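Local coordinates for protein prolyl oligopeptidase (Novosphingobium capsulatum, PDB 1YR2) that probably hydrolyses oligopeptides after proline residues, and far less readily after alanine, as a serine-type endopeptidase, at residues P44-E50 against D59-W63; L113-R117 against G411-R415; P292-V296 against K317-D321; A400-P404 against T441-T445; T585-P589 against R642-P648. All coordinates share one frame. Residues are numbered along the deposited sequence.

Contact 1. Residues P44-E50 against D59-W63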
# COMPACT_ATOMS: atom_id res chain seq x y z
N PRO A 44 -28.20 -9.04 -27.48
CA PRO A 44 -29.46 -8.43 -27.94
C PRO A 44 -29.68 -7.02 -27.38
O PRO A 44 -29.33 -6.75 -26.24
CB PRO A 44 -30.53 -9.40 -27.41
CG PRO A 44 -29.81 -10.74 -27.26
CD PRO A 44 -28.43 -10.35 -26.86
N GLN A 45 -30.24 -6.14 -28.19
CA GLN A 45 -30.52 -4.77 -27.77
C GLN A 45 -32.00 -4.62 -27.46
O GLN A 45 -32.83 -5.17 -28.16
CB GLN A 45 -30.16 -3.82 -28.89
CG GLN A 45 -28.71 -3.81 -29.13
CD GLN A 45 -28.30 -2.87 -30.23
OE1 GLN A 45 -28.69 -1.71 -30.24
NE2 GLN A 45 -27.50 -3.35 -31.17
N VAL A 46 -32.31 -3.93 -26.37
CA VAL A 46 -33.66 -3.48 -26.09
C VAL A 46 -33.56 -1.97 -26.33
O VAL A 46 -33.01 -1.25 -25.51
CB VAL A 46 -34.07 -3.80 -24.63
CG1 VAL A 46 -35.46 -3.21 -24.30
CG2 VAL A 46 -34.06 -5.33 -24.35
N PRO A 47 -34.04 -1.50 -27.48
CA PRO A 47 -33.87 -0.09 -27.84
C PRO A 47 -34.41 0.85 -26.74
O PRO A 47 -35.47 0.59 -26.17
CB PRO A 47 -34.68 0.04 -29.13
CG PRO A 47 -34.61 -1.30 -29.74
CD PRO A 47 -34.67 -2.27 -28.57
N LEU A 48 -33.65 1.85 -26.39
CA LEU A 48 -34.01 2.78 -25.34
C LEU A 48 -33.22 4.06 -25.55
O LEU A 48 -32.01 4.06 -25.46
CB LEU A 48 -33.69 2.20 -23.95
CG LEU A 48 -33.85 3.15 -22.77
CD1 LEU A 48 -35.33 3.60 -22.64
CD2 LEU A 48 -33.32 2.54 -21.48
N VAL A 49 -33.93 5.16 -25.80
CA VAL A 49 -33.32 6.47 -25.93
C VAL A 49 -34.08 7.41 -25.02
O VAL A 49 -35.28 7.56 -25.17
CB VAL A 49 -33.34 6.98 -27.40
CG1 VAL A 49 -32.71 8.36 -27.48
CG2 VAL A 49 -32.58 6.03 -28.32
N GLU A 50 -33.35 8.08 -24.15
CA GLU A 50 -33.88 8.99 -23.15
C GLU A 50 -33.39 10.39 -23.42
O GLU A 50 -32.28 10.57 -23.93
CB GLU A 50 -33.36 8.59 -21.77
CG GLU A 50 -33.86 7.23 -21.29
CD GLU A 50 -33.22 6.81 -19.97
OE1 GLU A 50 -32.04 7.17 -19.67
OE2 GLU A 50 -33.91 6.10 -19.23
N ASP A 59 -29.15 3.64 -24.61
CA ASP A 59 -28.68 2.67 -23.62
C ASP A 59 -29.36 1.34 -23.89
O ASP A 59 -30.24 0.92 -23.16
CB ASP A 59 -28.98 3.22 -22.21
CG ASP A 59 -28.29 2.46 -21.10
OD1 ASP A 59 -27.64 1.42 -21.37
OD2 ASP A 59 -28.33 2.88 -19.91
N PRO A 60 -28.96 0.70 -24.97
CA PRO A 60 -29.62 -0.54 -25.41
C PRO A 60 -29.35 -1.78 -24.58
O PRO A 60 -30.02 -2.81 -24.81
CB PRO A 60 -29.10 -0.75 -26.83
CG PRO A 60 -28.00 0.22 -27.03
CD PRO A 60 -27.91 1.14 -25.90
N TRP A 61 -28.38 -1.71 -23.67
CA TRP A 61 -27.97 -2.86 -22.86
C TRP A 61 -28.24 -2.64 -21.38
O TRP A 61 -27.65 -3.28 -20.51
CB TRP A 61 -26.52 -3.23 -23.15
CG TRP A 61 -26.32 -3.70 -24.58
CD1 TRP A 61 -26.71 -4.87 -25.11
CD2 TRP A 61 -25.72 -2.95 -25.65
NE1 TRP A 61 -26.36 -4.94 -26.45
CE2 TRP A 61 -25.76 -3.75 -26.80
CE3 TRP A 61 -25.19 -1.67 -25.75
CZ2 TRP A 61 -25.27 -3.33 -28.04
CZ3 TRP A 61 -24.67 -1.27 -26.94
CH2 TRP A 61 -24.73 -2.10 -28.10
N ARG A 62 -29.20 -1.77 -21.07
CA ARG A 62 -29.54 -1.55 -19.68
C ARG A 62 -29.94 -2.86 -18.98
O ARG A 62 -29.75 -3.00 -17.78
CB ARG A 62 -30.66 -0.54 -19.52
CG ARG A 62 -30.73 -0.04 -18.09
CD ARG A 62 -31.51 1.22 -17.89
NE ARG A 62 -30.82 2.37 -18.43
CZ ARG A 62 -31.38 3.55 -18.50
NH1 ARG A 62 -32.62 3.74 -18.02
NH2 ARG A 62 -30.73 4.57 -19.04
N TRP A 63 -30.51 -3.79 -19.73
CA TRP A 63 -30.89 -5.11 -19.16
C TRP A 63 -29.70 -5.88 -18.55
O TRP A 63 -29.90 -6.71 -17.66
CB TRP A 63 -31.64 -5.95 -20.18
CG TRP A 63 -30.83 -6.36 -21.39
CD1 TRP A 63 -30.70 -5.68 -22.55
CD2 TRP A 63 -30.02 -7.54 -21.53
NE1 TRP A 63 -29.87 -6.35 -23.41
CE2 TRP A 63 -29.43 -7.50 -22.80
CE3 TRP A 63 -29.76 -8.63 -20.70
CZ2 TRP A 63 -28.58 -8.51 -23.26
CZ3 TRP A 63 -28.92 -9.64 -21.17
CH2 TRP A 63 -28.34 -9.57 -22.42
O HOH W 1 -32.37 -0.86 -22.85

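Contact 2. Residues L113-R117 against G411-R415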
# COMPACT_ATOMS: atom_id res chain seq x y z
N LEU A 113 11.17 -6.18 11.12
CA LEU A 113 12.17 -5.32 11.66
C LEU A 113 12.54 -5.85 13.05
O LEU A 113 11.66 -6.08 13.88
CB LEU A 113 11.70 -3.87 11.77
CG LEU A 113 11.53 -3.04 10.47
CD1 LEU A 113 10.50 -1.93 10.69
CD2 LEU A 113 12.90 -2.47 9.96
N PRO A 114 13.83 -5.98 13.30
CA PRO A 114 14.30 -6.48 14.59
C PRO A 114 14.34 -5.47 15.72
O PRO A 114 14.56 -4.28 15.49
CB PRO A 114 15.68 -6.99 14.27
CG PRO A 114 16.11 -6.28 13.12
CD PRO A 114 14.92 -5.87 12.33
N GLN A 115 14.13 -5.95 16.93
CA GLN A 115 14.21 -5.16 18.16
C GLN A 115 15.34 -5.74 18.99
O GLN A 115 15.33 -6.93 19.31
CB GLN A 115 12.90 -5.20 18.94
CG GLN A 115 11.75 -4.55 18.23
CD GLN A 115 11.92 -3.04 18.08
OE1 GLN A 115 12.60 -2.39 18.89
NE2 GLN A 115 11.30 -2.48 17.06
N ARG A 116 16.32 -4.91 19.32
CA ARG A 116 17.43 -5.32 20.21
C ARG A 116 17.15 -4.85 21.64
O ARG A 116 16.86 -3.67 21.85
CB ARG A 116 18.72 -4.71 19.70
CG ARG A 116 19.14 -5.26 18.34
CD ARG A 116 20.33 -4.50 17.65
NE ARG A 116 20.97 -5.43 16.73
CZ ARG A 116 22.09 -6.12 16.98
NH1 ARG A 116 22.76 -5.97 18.12
NH2 ARG A 116 22.55 -6.94 16.05
N ARG A 117 17.13 -5.78 22.59
CA ARG A 117 17.03 -5.42 24.00
C ARG A 117 17.99 -6.33 24.76
O ARG A 117 18.00 -7.55 24.58
CB ARG A 117 15.61 -5.57 24.54
CG ARG A 117 14.52 -4.76 23.86
CD ARG A 117 14.62 -3.22 24.09
NE ARG A 117 13.44 -2.63 23.52
CZ ARG A 117 13.33 -2.31 22.25
NH1 ARG A 117 14.37 -2.43 21.43
NH2 ARG A 117 12.20 -1.80 21.81
N GLY A 411 9.02 1.29 8.02
CA GLY A 411 9.43 1.62 9.35
C GLY A 411 10.94 1.67 9.55
O GLY A 411 11.77 1.25 8.68
N LEU A 412 11.26 2.13 10.72
CA LEU A 412 12.61 2.17 11.24
C LEU A 412 12.58 1.47 12.59
O LEU A 412 11.59 1.58 13.32
CB LEU A 412 13.02 3.60 11.46
CG LEU A 412 14.47 3.82 11.87
CD1 LEU A 412 15.28 4.10 10.64
CD2 LEU A 412 14.61 4.95 12.86
N SER A 413 13.62 0.71 12.90
CA SER A 413 13.80 0.22 14.24
C SER A 413 15.22 0.56 14.67
O SER A 413 16.16 0.71 13.85
CB SER A 413 13.48 -1.27 14.34
OG SER A 413 14.42 -2.13 13.68
N GLY A 414 15.34 0.77 15.97
CA GLY A 414 16.60 1.18 16.57
C GLY A 414 16.26 2.00 17.81
O GLY A 414 15.10 2.26 18.11
N ARG A 415 17.28 2.32 18.55
CA ARG A 415 17.13 3.00 19.83
C ARG A 415 18.21 4.11 19.90
O ARG A 415 19.31 3.97 19.34
CB ARG A 415 17.42 1.99 20.95
CG ARG A 415 16.38 0.94 21.18
CD ARG A 415 16.78 -0.02 22.30
NE ARG A 415 18.05 -0.72 22.01
CZ ARG A 415 18.80 -1.35 22.94
NH1 ARG A 415 18.40 -1.37 24.21
NH2 ARG A 415 19.93 -1.96 22.61
O HOH W 2 10.37 0.00 16.11

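Contact 3. Residues P292-V296 against K317-D321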
# COMPACT_ATOMS: atom_id res chain seq x y z
N PRO A 292 -7.76 12.44 12.57
CA PRO A 292 -6.34 12.20 12.86
C PRO A 292 -5.72 13.33 13.70
O PRO A 292 -4.77 14.01 13.23
CB PRO A 292 -5.73 12.12 11.46
CG PRO A 292 -6.58 13.07 10.64
CD PRO A 292 -7.96 13.01 11.22
N VAL A 293 -6.28 13.56 14.89
CA VAL A 293 -5.81 14.54 15.85
C VAL A 293 -5.80 13.91 17.25
O VAL A 293 -6.52 12.96 17.51
CB VAL A 293 -6.60 15.90 15.84
CG1 VAL A 293 -6.58 16.54 14.42
CG2 VAL A 293 -8.03 15.81 16.35
N ASN A 294 -4.97 14.44 18.14
CA ASN A 294 -4.81 13.83 19.45
C ASN A 294 -4.29 14.77 20.50
O ASN A 294 -3.64 15.76 20.19
CB ASN A 294 -3.97 12.54 19.39
CG ASN A 294 -2.52 12.81 19.05
OD1 ASN A 294 -2.17 12.94 17.86
ND2 ASN A 294 -1.64 12.93 20.09
N THR A 295 -4.58 14.43 21.76
CA THR A 295 -4.01 15.08 22.90
C THR A 295 -2.80 14.30 23.36
O THR A 295 -2.56 13.18 22.92
CB THR A 295 -5.00 15.18 24.08
OG1 THR A 295 -5.31 13.86 24.57
CG2 THR A 295 -6.34 15.86 23.67
N VAL A 296 -2.03 14.93 24.25
CA VAL A 296 -0.83 14.32 24.79
C VAL A 296 -0.76 14.65 26.25
O VAL A 296 -0.84 15.87 26.61
CB VAL A 296 0.48 14.82 24.06
CG1 VAL A 296 1.73 14.11 24.66
CG2 VAL A 296 0.42 14.55 22.56
N LYS A 317 -6.80 19.24 18.43
CA LYS A 317 -6.64 20.24 17.39
C LYS A 317 -5.74 19.76 16.25
O LYS A 317 -5.96 20.08 15.09
CB LYS A 317 -5.99 21.52 17.96
CG LYS A 317 -6.88 22.42 18.79
CD LYS A 317 -6.08 23.64 19.30
CE LYS A 317 -6.93 24.59 20.16
NZ LYS A 317 -6.21 25.10 21.39
N ALA A 318 -4.73 18.97 16.59
CA ALA A 318 -3.73 18.51 15.62
C ALA A 318 -3.16 17.13 15.96
O ALA A 318 -3.31 16.66 17.08
CB ALA A 318 -2.58 19.56 15.56
N GLN A 319 -2.56 16.48 14.95
CA GLN A 319 -1.72 15.31 15.11
C GLN A 319 -0.42 15.63 15.89
O GLN A 319 0.28 16.54 15.58
CB GLN A 319 -1.38 14.70 13.72
CG GLN A 319 -0.46 13.44 13.74
CD GLN A 319 0.33 13.23 12.45
OE1 GLN A 319 -0.26 13.16 11.40
NE2 GLN A 319 1.66 13.19 12.54
N TRP A 320 -0.14 14.85 16.92
CA TRP A 320 1.09 14.88 17.70
C TRP A 320 1.49 13.43 17.97
O TRP A 320 1.01 12.84 18.94
CB TRP A 320 0.87 15.55 19.04
CG TRP A 320 0.72 17.00 18.95
CD1 TRP A 320 -0.44 17.69 18.76
CD2 TRP A 320 1.77 17.98 19.00
NE1 TRP A 320 -0.18 19.04 18.69
CE2 TRP A 320 1.16 19.24 18.86
CE3 TRP A 320 3.15 17.92 19.22
CZ2 TRP A 320 1.89 20.45 18.89
CZ3 TRP A 320 3.87 19.07 19.21
CH2 TRP A 320 3.25 20.34 19.06
N ASP A 321 2.31 12.87 17.09
CA ASP A 321 2.70 11.45 17.16
C ASP A 321 4.06 11.38 17.90
O ASP A 321 5.04 11.98 17.44
CB ASP A 321 2.94 10.88 15.77
CG ASP A 321 1.66 10.67 14.97
OD1 ASP A 321 0.55 10.55 15.54
OD2 ASP A 321 1.72 10.60 13.74
O HOH W 3 -4.21 18.31 19.38

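Contact 4. Residues A400-P404 against T441-T445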
# COMPACT_ATOMS: atom_id res chain seq x y z
N ALA A 400 20.90 12.76 3.40
CA ALA A 400 19.90 11.74 3.10
C ALA A 400 20.48 10.36 3.37
O ALA A 400 21.70 10.13 3.19
CB ALA A 400 19.47 11.83 1.65
N VAL A 401 19.62 9.43 3.77
CA VAL A 401 19.98 8.02 3.86
C VAL A 401 20.15 7.46 2.45
O VAL A 401 19.29 7.63 1.60
CB VAL A 401 18.90 7.18 4.61
CG1 VAL A 401 19.24 5.69 4.56
CG2 VAL A 401 18.79 7.60 6.06
N SER A 402 21.28 6.78 2.20
CA SER A 402 21.50 6.05 0.96
C SER A 402 20.59 4.80 0.94
O SER A 402 20.63 4.01 1.86
CB SER A 402 22.99 5.67 0.83
OG SER A 402 23.35 4.76 1.90
N LEU A 403 19.76 4.66 -0.09
CA LEU A 403 18.90 3.50 -0.29
C LEU A 403 19.37 2.69 -1.51
O LEU A 403 20.07 3.26 -2.36
CB LEU A 403 17.46 4.00 -0.52
CG LEU A 403 16.76 4.78 0.59
CD1 LEU A 403 15.43 5.26 0.10
CD2 LEU A 403 16.63 3.94 1.81
N PRO A 404 19.01 1.41 -1.64
CA PRO A 404 19.49 0.57 -2.75
C PRO A 404 19.06 1.09 -4.13
O PRO A 404 19.75 0.83 -5.11
CB PRO A 404 18.84 -0.81 -2.48
CG PRO A 404 18.33 -0.80 -1.18
CD PRO A 404 18.15 0.63 -0.74
N THR A 441 26.49 7.10 9.83
CA THR A 441 26.84 7.45 8.44
C THR A 441 25.62 7.59 7.51
O THR A 441 25.76 8.02 6.37
CB THR A 441 27.72 6.39 7.87
OG1 THR A 441 27.02 5.15 7.87
CG2 THR A 441 28.94 6.12 8.78
N ALA A 442 24.44 7.18 7.99
CA ALA A 442 23.19 7.24 7.24
C ALA A 442 23.30 6.36 5.99
O ALA A 442 22.79 6.70 4.94
CB ALA A 442 22.85 8.70 6.90
N LYS A 443 23.92 5.19 6.14
CA LYS A 443 24.07 4.24 5.05
C LYS A 443 23.38 2.92 5.35
O LYS A 443 23.47 2.37 6.45
CB LYS A 443 25.55 3.97 4.81
CG LYS A 443 26.37 5.13 4.21
CD LYS A 443 27.83 4.66 4.00
CE LYS A 443 28.60 5.51 2.96
NZ LYS A 443 28.40 6.98 3.20
N THR A 444 22.68 2.41 4.36
CA THR A 444 22.06 1.11 4.45
C THR A 444 22.92 0.08 3.78
O THR A 444 23.65 0.36 2.84
CB THR A 444 20.66 1.11 3.85
OG1 THR A 444 20.69 1.53 2.47
CG2 THR A 444 19.76 2.12 4.58
N THR A 445 22.81 -1.14 4.29
CA THR A 445 23.47 -2.31 3.78
C THR A 445 22.51 -3.47 3.98
O THR A 445 21.55 -3.37 4.76
CB THR A 445 24.78 -2.65 4.56
OG1 THR A 445 24.53 -2.61 5.97
CG2 THR A 445 25.82 -1.64 4.39
O HOH W 4 24.64 8.77 3.21

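Contact 5. Residues T585-P589 against R642-P648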
# COMPACT_ATOMS: atom_id res chain seq x y z
N THR A 585 -8.85 4.65 -24.28
CA THR A 585 -9.02 3.72 -25.39
C THR A 585 -9.98 4.33 -26.46
O THR A 585 -9.72 4.22 -27.63
CB THR A 585 -9.55 2.33 -24.91
OG1 THR A 585 -8.55 1.61 -24.15
CG2 THR A 585 -9.87 1.45 -26.10
N ASN A 586 -11.06 4.98 -26.03
CA ASN A 586 -11.95 5.69 -26.96
C ASN A 586 -11.26 6.86 -27.61
O ASN A 586 -11.49 7.11 -28.79
CB ASN A 586 -13.21 6.19 -26.25
CG ASN A 586 -14.17 5.09 -25.92
OD1 ASN A 586 -14.18 4.06 -26.60
ND2 ASN A 586 -14.98 5.27 -24.89
N GLN A 587 -10.46 7.62 -26.85
CA GLN A 587 -9.89 8.89 -27.33
C GLN A 587 -8.69 8.66 -28.26
O GLN A 587 -8.54 9.35 -29.29
CB GLN A 587 -9.54 9.82 -26.15
CG GLN A 587 -10.75 10.22 -25.33
CD GLN A 587 -10.44 11.13 -24.12
OE1 GLN A 587 -9.30 11.51 -23.91
NE2 GLN A 587 -11.48 11.48 -23.35
N ARG A 588 -7.87 7.66 -27.94
CA ARG A 588 -6.63 7.39 -28.69
C ARG A 588 -6.42 5.90 -28.92
O ARG A 588 -5.41 5.34 -28.51
CB ARG A 588 -5.43 8.00 -27.99
CG ARG A 588 -5.41 9.50 -28.04
CD ARG A 588 -5.30 10.11 -29.41
NE ARG A 588 -4.16 9.55 -30.12
CZ ARG A 588 -2.91 9.98 -29.94
NH1 ARG A 588 -2.66 10.99 -29.13
NH2 ARG A 588 -1.91 9.43 -30.61
N PRO A 589 -7.35 5.26 -29.61
CA PRO A 589 -7.25 3.82 -29.90
C PRO A 589 -6.00 3.51 -30.70
O PRO A 589 -5.45 2.40 -30.58
CB PRO A 589 -8.51 3.52 -30.69
CG PRO A 589 -8.99 4.83 -31.19
CD PRO A 589 -8.57 5.85 -30.17
N ARG A 642 -16.40 4.53 -30.68
CA ARG A 642 -16.39 5.19 -32.00
C ARG A 642 -16.32 4.23 -33.15
O ARG A 642 -15.25 3.66 -33.45
CB ARG A 642 -15.16 6.08 -32.13
CG ARG A 642 -15.07 7.13 -31.07
CD ARG A 642 -13.68 7.61 -30.88
NE ARG A 642 -13.15 8.07 -32.14
CZ ARG A 642 -11.87 8.37 -32.36
NH1 ARG A 642 -10.95 8.23 -31.39
NH2 ARG A 642 -11.50 8.78 -33.57
N SER A 643 -17.41 4.05 -33.87
CA SER A 643 -17.32 3.12 -34.99
C SER A 643 -16.52 3.70 -36.16
O SER A 643 -16.36 4.92 -36.30
CB SER A 643 -18.69 2.60 -35.39
OG SER A 643 -19.48 3.69 -35.82
N GLY A 644 -15.97 2.81 -36.94
CA GLY A 644 -15.14 3.15 -38.07
C GLY A 644 -13.66 3.26 -37.78
O GLY A 644 -12.89 3.53 -38.67
N VAL A 645 -13.26 3.03 -36.53
CA VAL A 645 -11.90 3.25 -36.08
C VAL A 645 -11.41 1.91 -35.52
O VAL A 645 -12.14 1.30 -34.77
CB VAL A 645 -11.98 4.35 -34.97
CG1 VAL A 645 -10.76 4.42 -34.16
CG2 VAL A 645 -12.28 5.73 -35.64
N ASP A 646 -10.21 1.46 -35.88
CA ASP A 646 -9.65 0.23 -35.31
C ASP A 646 -9.22 0.42 -33.83
O ASP A 646 -8.38 1.27 -33.50
CB ASP A 646 -8.46 -0.29 -36.12
CG ASP A 646 -8.86 -0.84 -37.52
OD1 ASP A 646 -10.02 -1.27 -37.76
OD2 ASP A 646 -8.04 -0.90 -38.43
N TYR A 647 -9.79 -0.41 -32.97
CA TYR A 647 -9.52 -0.37 -31.55
C TYR A 647 -8.41 -1.37 -31.23
O TYR A 647 -8.21 -2.35 -31.93
CB TYR A 647 -10.80 -0.72 -30.74
CG TYR A 647 -11.63 0.51 -30.35
CD1 TYR A 647 -11.95 1.51 -31.29
CD2 TYR A 647 -12.06 0.69 -29.06
CE1 TYR A 647 -12.69 2.60 -30.93
CE2 TYR A 647 -12.82 1.82 -28.69
CZ TYR A 647 -13.15 2.74 -29.63
OH TYR A 647 -13.84 3.85 -29.24
N PRO A 648 -7.75 -1.16 -30.11
CA PRO A 648 -6.82 -2.16 -29.60
C PRO A 648 -7.55 -3.47 -29.27
O PRO A 648 -8.79 -3.54 -29.18
CB PRO A 648 -6.29 -1.53 -28.31
CG PRO A 648 -6.95 -0.25 -28.13
CD PRO A 648 -7.91 -0.01 -29.19

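Contact 1. Residues P44-E50 against D59-W63
Two backbone hydrogen bonds set the alignment of 44-50 and 59-63. Val46 N donates to Pro60 O at 3.0 Å and Asp59 N to Leu48 O at 3.0 Å, carrying ladder-like pairing past the end of the hairpin formed by strands 49-52 and 55-58. Between these two bonds a water bridges two carbonyls, giving one proton to Val46 O (2.8 Å) and the other to Asp59 O (2.8 Å). A side chain adds a further hydrogen bond, Trp63 NE1 to Pro44 O at 2.9 Å. Charge supplies the second kind of interaction. Arg62 forms a bidentate salt bridge with Glu50 (NH1 to OE2 2.9 Å, NH2 to OE1 3.0 Å), while Arg62 NE reaches Asp59 OD2 at 2.9 Å; Leu48 CD2 covers one face of the guanidinium, 3.7 Å from Arg62 CZ. Packing on rings is the third: Val46 CG2 lies 3.8 Å from Trp63 CD1, and Gln45 CG 3.6 Å from Trp61 CZ2. Beyond the pair, Asp59 OD1 meets Lys668 and Tyr638, and Trp61 packs on helix 664-675. The arrangement is a beta-hairpin whose flanking chains stay paired, consistent with the N-terminal part of prolyl oligopeptidases packing on the catalytic alpha/beta-hydrolase domain.

Contact 2. Residues L113-R117 against G411-R415
This is a contact between the first and last blades of a seven-bladed beta-propeller, made where strand 110-117 of one blade passes strand 408-413 of the other. The touching parts run nearly the same way, 16° apart, yet each strand pairs within its own blade: Gln115 bonds with Phe122, Ser413 with Tyr422. The ring is therefore joined here through side chains, some meeting backbone, without the shared-strand closure of many other propellers, a recognised trait of prolyl oligopeptidases. The one direct hydrogen bond across the seam is Ser413 OG to Pro114 O, 2.8 Å. Leu113 CD1 rests 3.8 Å from Gly411 C, where a side chain on the glycine would be crowded. Gln115 NE2 gives a proton to a water at 2.8 Å that makes only a weak bond to Leu412 O. Arg415, salt-bridged to Asp418, lays one guanidinium face over Arg117 CA and Arg116 O. Arg117 NH1 donates to Arg116 O at 2.8 Å; the like charge of Arg415 is close, its NE 4.1 Å from Arg117 NH1.

Contact 3. Residues P292-V296 against K317-D321
Asn294 lays its side-chain amide against the backbone of Gln319 and Trp320, with OD1 3.7 Å from Gln319 CA, and there imitates a neighbouring strand. Its OD1 accepts from Trp320 N at 2.9 Å, and its ND2 donates to Trp320 O at 2.9 Å, so both polar groups of one residue are met by a single side chain. The same ND2 also donates to Thr295 O at 3.0 Å, which holds the amide in place. The main chain adds its own link, Asn294 N to Ala318 O at 3.0 Å, and close by Val293 CA approaches Ala318 O at 3.5 Å in a CA-H...O contact. These segments introduce strands of two successive propeller blades: 295-302 is the third strand of one, and 320-326 opens the next as its first. Their directions differ by 80°, so the paths diverge and no regular strand pairing forms between these segments; a side-chain amide serves in its place. A water lies 2.7 Å from Asn294 O and accepts from Lys317 N at 2.9 Å, tying in the start of the second segment. Val296 CG2 packs 3.7 Å from Trp320 CB, and both residues reach Phe332 of strand 329-334. Val293 CG1, meanwhile, rests 3.7 Å from Lys317 O.

Contact 4. Residues A400-P404 against T441-T445
Ala400 ends the outermost strand of its blade, and a water lies 3.2 Å from its O and 3.3 Å from Ala442 O. Val401 comes next. Its CA makes a CA-H...O contact with Ala442 O at 3.3 Å, while its side chain turns into apolar surroundings: CG1 lies 3.6 Å from Thr444 CG2, and Leu423, Leu437 and Phe377 pack around it. Ser402 then carries the polar load. Its N donates to Ala442 O at 3.1 Å, its O accepts from Thr444 OG1 at 2.6 Å, and its OG receives only a weak, long bond from Thr444 N at 3.5 Å. The chain is here crossing from the sixth blade of the beta-propeller to the seventh, brushing the latter's outermost strand, 443-446, before becoming its innermost strand, 408-413. Ala442, with positive phi, and Lys443 face Asp438 together as a G1 beta bulge at the tight turn into that strand, and the bulge presents the Ala442 carbonyl to the crossing chain. Leu403 CA passes 3.8 Å from Thr444 OG1, and Pro404 CD follows at 4.2 Å from the same Thr444 OG1.

Contact 5. Residues T585-P589 against R642-P648
Pro589 is the bump of this contact, just beyond the end of helix 576-587, and the loop 642-648 curls into the hollow that takes it. Pro589 CG meets Val645 CG1 at 3.5 Å, while Pro589 CB sits 3.6 Å from Asp646 O, 4.0 Å from Tyr647 CD1 and 3.9 Å from Pro648 CD. Tyr647 is a flat wall: Pro589 CB and Thr585 O lie over one of its faces, and Thr585 CG2 touches Tyr647 CD2 at 3.8 Å and Pro648 CD at 3.9 Å. A type II turn from Arg642 to Val645, with Gly644 at positive phi, folds the second segment back so that its two ends flank the helix terminus. At the edge of the ring Tyr647 OH donates to Asn586 OD1 at 2.7 Å and accepts from Arg642 N at 3.0 Å. Arg642 NH1 donates to Asn586 O at 2.9 Å. In the alpha/beta-hydrolase fold this joins the helix that begins within the GxSxG pattern, consistent with a nucleophile elbow, to the loop entering strand 649-654. The chemistry implies a directed fit: apolar groups supply the shape, while bonds to the Asn586 backbone carbonyl and side chain are consistent with a defined loop orientation.

How the contacts relate
From the N terminus, contact 1 closes first, a short loop around the hairpin of strands 49-52 and 55-58. Contact 2 opens at 113-117 and does not close until 411-415, so nearly the whole propeller lies between its segments. Within that span contact 3 closes a small loop that joins the fourth and fifth blades. Contact 4 crosses contact 2: 400-404 falls inside the long loop and 441-445 beyond it, linking the sixth and seventh blades; the centres of contacts 2 and 4 lie about 16 Å apart. Contact 5 follows in the hydrolase domain, its centre about 22 Å from that of contact 1: after the propeller, the chain returns to the side where its N-terminal part lies.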